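PDB 6B9R: hydroxyethylphosphonate dioxygenase from Streptomyces albus, which catalyses the iron(II)-dependent oxidative cleavage of 2-hydroxyethylphosphonate, breaking its carbon-carbon bond to give hydroxymethylphosphonate and formate. Local coordinates for the interface of chains A and B. Sequence-based numbering; all coordinates share one arbitrary frame. Chains: chain A/B, Hydroxyethylphosphonate dioxygenase.

Contact 1: the interface of chains A and B. Residues chain A 27; chain B 123, 150-151.
A:Asp27, the last residue of helix 10-27, packs on a small van der Waals patch on chain B made by B:Leu151, B:Arg123 and, more peripherally, B:Leu150. The patch is part of the two-fold symmetric interface between two copies of the enzyme in the deposited assembly, which may be the biological dimer. The enzyme belongs to the cupin-type non-haem iron dioxygenases, and B:Leu150 and B:Leu151 directly follow B:His149, a residue of the iron site, so the helix end rests against the segment that follows an iron ligand.

Van der Waals packing centres on B:Leu151. Its isopropyl group lies over one face of the A:Asp27 carboxylate, the two side chains crossing at about a right angle. CD1 of B:Leu151 comes to 3.7 Å from the carboxyl carbon CG of A:Asp27, while CG of the leucine stands 3.8 Å from both OD1 and OD2 of A:Asp27. CD1 thus sits over the carboxyl carbon, and the branch point is placed evenly between OD1 and OD2, toward the outer end of the group. With CG of A:Asp27 anti to its own carbonyl carbon (chi1 -72°), the carboxylate reaches away from B:Arg123 and across the leucine. B:Leu150 borders the patch, its CD2 4.5 Å from OD2 of A:Asp27.

The second kind of contact joins backbone to aliphatic chain. The carbonyl O of A:Asp27 approaches B:Arg123 at CB, 3.3 Å away, and at CG, 3.4 Å away, beside the bend at chi2 (-65°) that carries the rest of the arginine chain past the helix end.

The charged groups of A:Asp27 and B:Arg123 are near but not in contact: OD2 of A:Asp27 is 5.6 Å from NE of B:Arg123, too far for a salt bridge, although the positive charge may modestly stabilise the carboxylate against the negative end of the helix dipole. With the carboxylate cut back to an alanine, the B:Leu151 isopropyl group would probably lose the flat surface it packs on, and B:Arg123 a nearby negative charge.

Contact 2: the interface of chains A and B. Residues chain A 20, 73-77; chain B 73, 217-218.
From the 3-10 helix 72-75, chain A straightens at A:Leu76 (phi/psi -103°/128°), and the carbonyls of A:Arg73 and A:Leu76 receive arginines of chain B. B:Arg218, on helix 215-223, donates from NE to O of A:Leu76 at 2.8 Å, the donor tilted from the carbonyl plane. Its chain bends at chi2 and lays CD against CA of A:Pro77. One face of its guanidinium is covered near the rim by CD1 of A:Leu20, 3.7 Å from NE of B:Arg218. Its NH2 lies 2.9 Å from O of A:Asp74, but the N-H points away and no hydrogen bond forms. CD2 of A:Leu20 also touches OE1 of B:Gln217.

The two copies of Arg73 pair with each other. NE of B:Arg73 donates to O of A:Arg73, and NE of A:Arg73 returns the bond to O of B:Arg73, each at 3.2 Å from well above the carbonyl plane. The side chains cross at about a right angle, their CG atoms 3.5 Å apart, and the guanidinium groups overlap with an offset, their planes tilted 38° apart, NH1 of B:Arg73 over the rim of the A:Arg73 group. CG of B:Arg218 covers the other face of the B:Arg73 guanidinium. Water 2, at the edge of that group and in its plane, joins NH2 of B:Arg73 to OD1 of A:Asp74, 2.7 Å from the water. This carboxylate probably offsets some of the gathered positive charge. Water 1 similarly links the backbone N of B:Arg73 to O of A:Pro77. Together these arginine-to-carbonyl bonds probably help set the two copies against each other in the deposited two-fold assembly, which may be the working dimer.

Contact 1: the interface of chains A and B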
ATOM      1  N   ASP A  27     -10.388  13.305 -11.453  1.00 18.49           N
ATOM      2  CA  ASP A  27     -10.567  11.859 -11.537  1.00 17.10           C
ATOM      3  C   ASP A  27     -12.015  11.474 -11.810  1.00 23.13           C
ATOM      4  O   ASP A  27     -12.268  10.433 -12.426  1.00 19.99           O
ATOM      5  CB  ASP A  27     -10.080  11.190 -10.248  1.00 14.77           C
ATOM      6  CG  ASP A  27      -8.572  11.197 -10.125  1.00 25.20           C
ATOM      7  OD1 ASP A  27      -7.891  11.629 -11.074  1.00 27.28           O
ATOM      8  OD2 ASP A  27      -8.071  10.764  -9.071  1.00 23.86           O
TER
ATOM      9  N   ARG B 123     -12.705   4.747 -11.495  1.00 19.61           N
ATOM     10  CA  ARG B 123     -13.414   5.927 -11.991  1.00 18.18           C
ATOM     11  C   ARG B 123     -13.822   5.604 -13.424  1.00 15.05           C
ATOM     12  O   ARG B 123     -13.174   6.041 -14.384  1.00 17.74           O
ATOM     13  CB  ARG B 123     -12.548   7.186 -11.891  1.00 13.48           C
ATOM     14  CG  ARG B 123     -12.219   7.622 -10.468  1.00 13.33           C
ATOM     15  CD  ARG B 123     -13.484   8.039  -9.733  1.00 13.72           C
ATOM     16  NE  ARG B 123     -13.191   8.601  -8.426  1.00 17.16           N
ATOM     17  CZ  ARG B 123     -13.185   7.904  -7.293  1.00 24.45           C
ATOM     18  NH1 ARG B 123     -13.448   6.603  -7.309  1.00 18.48           N
ATOM     19  NH2 ARG B 123     -12.913   8.508  -6.140  1.00 25.13           N
ATOM     20  N   LEU B 150      -3.776  11.492 -13.537  1.00 20.22           N
ATOM     21  CA  LEU B 150      -3.090  10.596 -12.608  1.00 22.24           C
ATOM     22  C   LEU B 150      -3.497   9.138 -12.798  1.00 22.21           C
ATOM     23  O   LEU B 150      -2.646   8.243 -12.744  1.00 21.34           O
ATOM     24  CB  LEU B 150      -3.364  11.033 -11.172  1.00 31.84           C
ATOM     25  CG  LEU B 150      -3.046  10.017 -10.073  1.00 38.02           C
ATOM     26  CD1 LEU B 150      -1.554   9.736  -9.978  1.00 36.03           C
ATOM     27  CD2 LEU B 150      -3.607  10.492  -8.739  1.00 41.67           C
ATOM     28  N   LEU B 151      -4.782   8.864 -13.013  1.00 17.80           N
ATOM     29  CA  LEU B 151      -5.200   7.471 -12.939  1.00 20.29           C
ATOM     30  C   LEU B 151      -4.770   6.689 -14.177  1.00 17.97           C
ATOM     31  O   LEU B 151      -4.637   7.231 -15.282  1.00 16.56           O
ATOM     32  CB  LEU B 151      -6.711   7.356 -12.737  1.00 15.28           C
ATOM     33  CG  LEU B 151      -7.245   7.950 -11.422  1.00 18.02           C
ATOM     34  CD1 LEU B 151      -8.738   7.684 -11.288  1.00 19.84           C
ATOM     35  CD2 LEU B 151      -6.494   7.393 -10.208  1.00 14.46           C
TER

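Contact 2: the interface of chains A and B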
ATOM      1  N   LEU A  20      -5.536  18.038  -3.641  1.00 18.55           N
ATOM      2  CA  LEU A  20      -6.340  16.817  -3.571  1.00 17.84           C
ATOM      3  C   LEU A  20      -7.754  17.047  -4.068  1.00 19.10           C
ATOM      4  O   LEU A  20      -8.376  16.131  -4.625  1.00 18.39           O
ATOM      5  CB  LEU A  20      -6.412  16.287  -2.145  1.00 17.59           C
ATOM      6  CG  LEU A  20      -5.094  15.722  -1.637  1.00 17.49           C
ATOM      7  CD1 LEU A  20      -5.256  15.328  -0.192  1.00 22.45           C
ATOM      8  CD2 LEU A  20      -4.628  14.528  -2.494  1.00 18.15           C
ATOM      9  N   ARG A  73     -11.541  10.879   3.827  1.00 24.38           N
ATOM     10  CA  ARG A  73     -10.125  10.523   3.846  1.00 26.25           C
ATOM     11  C   ARG A  73      -9.426  10.867   2.534  1.00 28.80           C
ATOM     12  O   ARG A  73      -8.227  11.175   2.532  1.00 24.03           O
ATOM     13  CB  ARG A  73      -9.976   9.021   4.122  1.00 28.24           C
ATOM     14  CG  ARG A  73      -9.188   8.655   5.326  1.00 31.17           C
ATOM     15  CD  ARG A  73      -9.079   7.123   5.488  1.00 25.18           C
ATOM     16  NE  ARG A  73      -7.773   6.736   6.032  1.00 26.20           N
ATOM     17  CZ  ARG A  73      -6.835   6.104   5.332  1.00 28.62           C
ATOM     18  NH1 ARG A  73      -5.679   5.789   5.893  1.00 35.41           N
ATOM     19  NH2 ARG A  73      -7.058   5.793   4.066  1.00 36.24           N
ATOM     20  N   ASP A  74     -10.136  10.779   1.409  1.00 18.09           N
ATOM     21  CA  ASP A  74      -9.506  10.999   0.114  1.00 18.68           C
ATOM     22  C   ASP A  74      -9.198  12.463  -0.153  1.00 23.13           C
ATOM     23  O   ASP A  74      -8.465  12.757  -1.103  1.00 20.96           O
ATOM     24  CB  ASP A  74     -10.401  10.436  -0.993  1.00 19.01           C
ATOM     25  CG  ASP A  74     -10.749   8.979  -0.761  1.00 27.02           C
ATOM     26  OD1 ASP A  74      -9.891   8.246  -0.213  1.00 26.19           O
ATOM     27  OD2 ASP A  74     -11.871   8.558  -1.117  1.00 23.67           O
ATOM     28  N   LEU A  75      -9.736  13.384   0.645  1.00 17.42           N
ATOM     29  CA  LEU A  75      -9.520  14.805   0.428  1.00 19.72           C
ATOM     30  C   LEU A  75      -8.618  15.421   1.482  1.00 20.52           C
ATOM     31  O   LEU A  75      -8.373  16.636   1.440  1.00 20.41           O
ATOM     32  CB  LEU A  75     -10.860  15.555   0.394  1.00 17.69           C
ATOM     33  CG  LEU A  75     -11.792  15.247  -0.790  1.00 18.60           C
ATOM     34  CD1 LEU A  75     -13.133  15.947  -0.599  1.00 19.94           C
ATOM     35  CD2 LEU A  75     -11.176  15.653  -2.127  1.00 21.04           C
ATOM     36  N   LEU A  76      -8.122  14.615   2.429  1.00 20.94           N
ATOM     37  CA  LEU A  76      -7.278  15.111   3.500  1.00 16.00           C
ATOM     38  C   LEU A  76      -5.822  14.773   3.235  1.00 15.94           C
ATOM     39  O   LEU A  76      -5.494  13.606   2.965  1.00 18.18           O
ATOM     40  CB  LEU A  76      -7.702  14.518   4.836  1.00 18.34           C
ATOM     41  CG  LEU A  76      -9.035  15.036   5.379  1.00 21.28           C
ATOM     42  CD1 LEU A  76      -9.404  14.230   6.584  1.00 18.09           C
ATOM     43  CD2 LEU A  76      -8.923  16.500   5.744  1.00 25.62           C
ATOM     44  N   PRO A  77      -4.937  15.756   3.293  1.00 16.03           N
ATOM     45  CA  PRO A  77      -3.503  15.469   3.293  1.00 17.07           C
ATOM     46  C   PRO A  77      -3.086  14.978   4.673  1.00 24.25           C
ATOM     47  O   PRO A  77      -3.871  14.966   5.619  1.00 26.96           O
ATOM     48  CB  PRO A  77      -2.884  16.834   2.973  1.00 16.13           C
ATOM     49  CG  PRO A  77      -3.855  17.807   3.598  1.00 21.77           C
ATOM     50  CD  PRO A  77      -5.217  17.204   3.353  1.00 19.89           C
TER
ATOM     51  N   ARG B  73      -6.661  12.172   9.064  1.00 20.92           N
ATOM     52  CA  ARG B  73      -6.921  11.080   8.141  1.00 21.07           C
ATOM     53  C   ARG B  73      -6.867   9.722   8.837  1.00 28.89           C
ATOM     54  O   ARG B  73      -7.646   8.813   8.514  1.00 33.20           O
ATOM     55  CB  ARG B  73      -5.896  11.164   7.005  1.00 26.33           C
ATOM     56  CG  ARG B  73      -6.304  10.556   5.709  1.00 26.40           C
ATOM     57  CD  ARG B  73      -5.188  10.664   4.665  1.00 23.30           C
ATOM     58  NE  ARG B  73      -5.510   9.805   3.531  1.00 26.16           N
ATOM     59  CZ  ARG B  73      -4.988   8.602   3.340  1.00 21.53           C
ATOM     60  NH1 ARG B  73      -4.104   8.126   4.202  1.00 28.24           N
ATOM     61  NH2 ARG B  73      -5.344   7.873   2.294  1.00 25.24           N
ATOM     62  N   GLN B 217       0.699   8.525  -1.855  1.00 17.25           N
ATOM     63  CA  GLN B 217       0.664   9.916  -2.299  1.00 16.17           C
ATOM     64  C   GLN B 217       0.784  10.865  -1.121  1.00 16.71           C
ATOM     65  O   GLN B 217       1.472  11.892  -1.207  1.00 16.83           O
ATOM     66  CB  GLN B 217      -0.635  10.202  -3.061  1.00 18.50           C
ATOM     67  CG  GLN B 217      -0.621  11.515  -3.886  1.00 16.84           C
ATOM     68  CD  GLN B 217      -0.818  12.788  -3.064  1.00 19.65           C
ATOM     69  OE1 GLN B 217      -1.347  12.762  -1.949  1.00 16.75           O
ATOM     70  NE2 GLN B 217      -0.378  13.921  -3.621  1.00 22.08           N
ATOM     71  N   ARG B 218       0.098  10.553  -0.017  1.00 16.52           N
ATOM     72  CA  ARG B 218       0.132  11.432   1.151  1.00 18.81           C
ATOM     73  C   ARG B 218       1.547  11.565   1.700  1.00 17.20           C
ATOM     74  O   ARG B 218       1.994  12.669   2.027  1.00 17.44           O
ATOM     75  CB  ARG B 218      -0.803  10.911   2.241  1.00 25.77           C
ATOM     76  CG  ARG B 218      -2.267  10.787   1.811  1.00 24.31           C
ATOM     77  CD  ARG B 218      -2.843  12.114   1.344  1.00 25.70           C
ATOM     78  NE  ARG B 218      -4.272  11.983   1.054  1.00 21.24           N
ATOM     79  CZ  ARG B 218      -4.759  11.497  -0.081  1.00 24.23           C
ATOM     80  NH1 ARG B 218      -3.932  11.123  -1.047  1.00 23.38           N
ATOM     81  NH2 ARG B 218      -6.073  11.395  -0.260  1.00 31.85           N
TER
HETATM   82  O   HOH W   1      -5.052  14.314   8.068  1.00 20.94           O
HETATM   83  O   HOH W   2      -7.210   8.165   0.050  1.00 32.16           O

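The C-alpha centres of contact 1 and contact 2 are about 15 Å apart, and on chain A both draw on helix 10-27: A:Asp27 at its end serves contact 1, and A:Leu20, about two turns earlier, serves contact 2. One helix therefore meets chain B at two places, near the iron-site segment and near helix 215-223. Contact 2 supplies directional polar bonds, whereas contact 1 adds van der Waals packing. Contact 1 and the B:Arg218 part of contact 2 recur with the chains exchanged, whereas the Arg73 pair is its own twin; together they probably aid cohesion of the dimer, if this is the biological assembly.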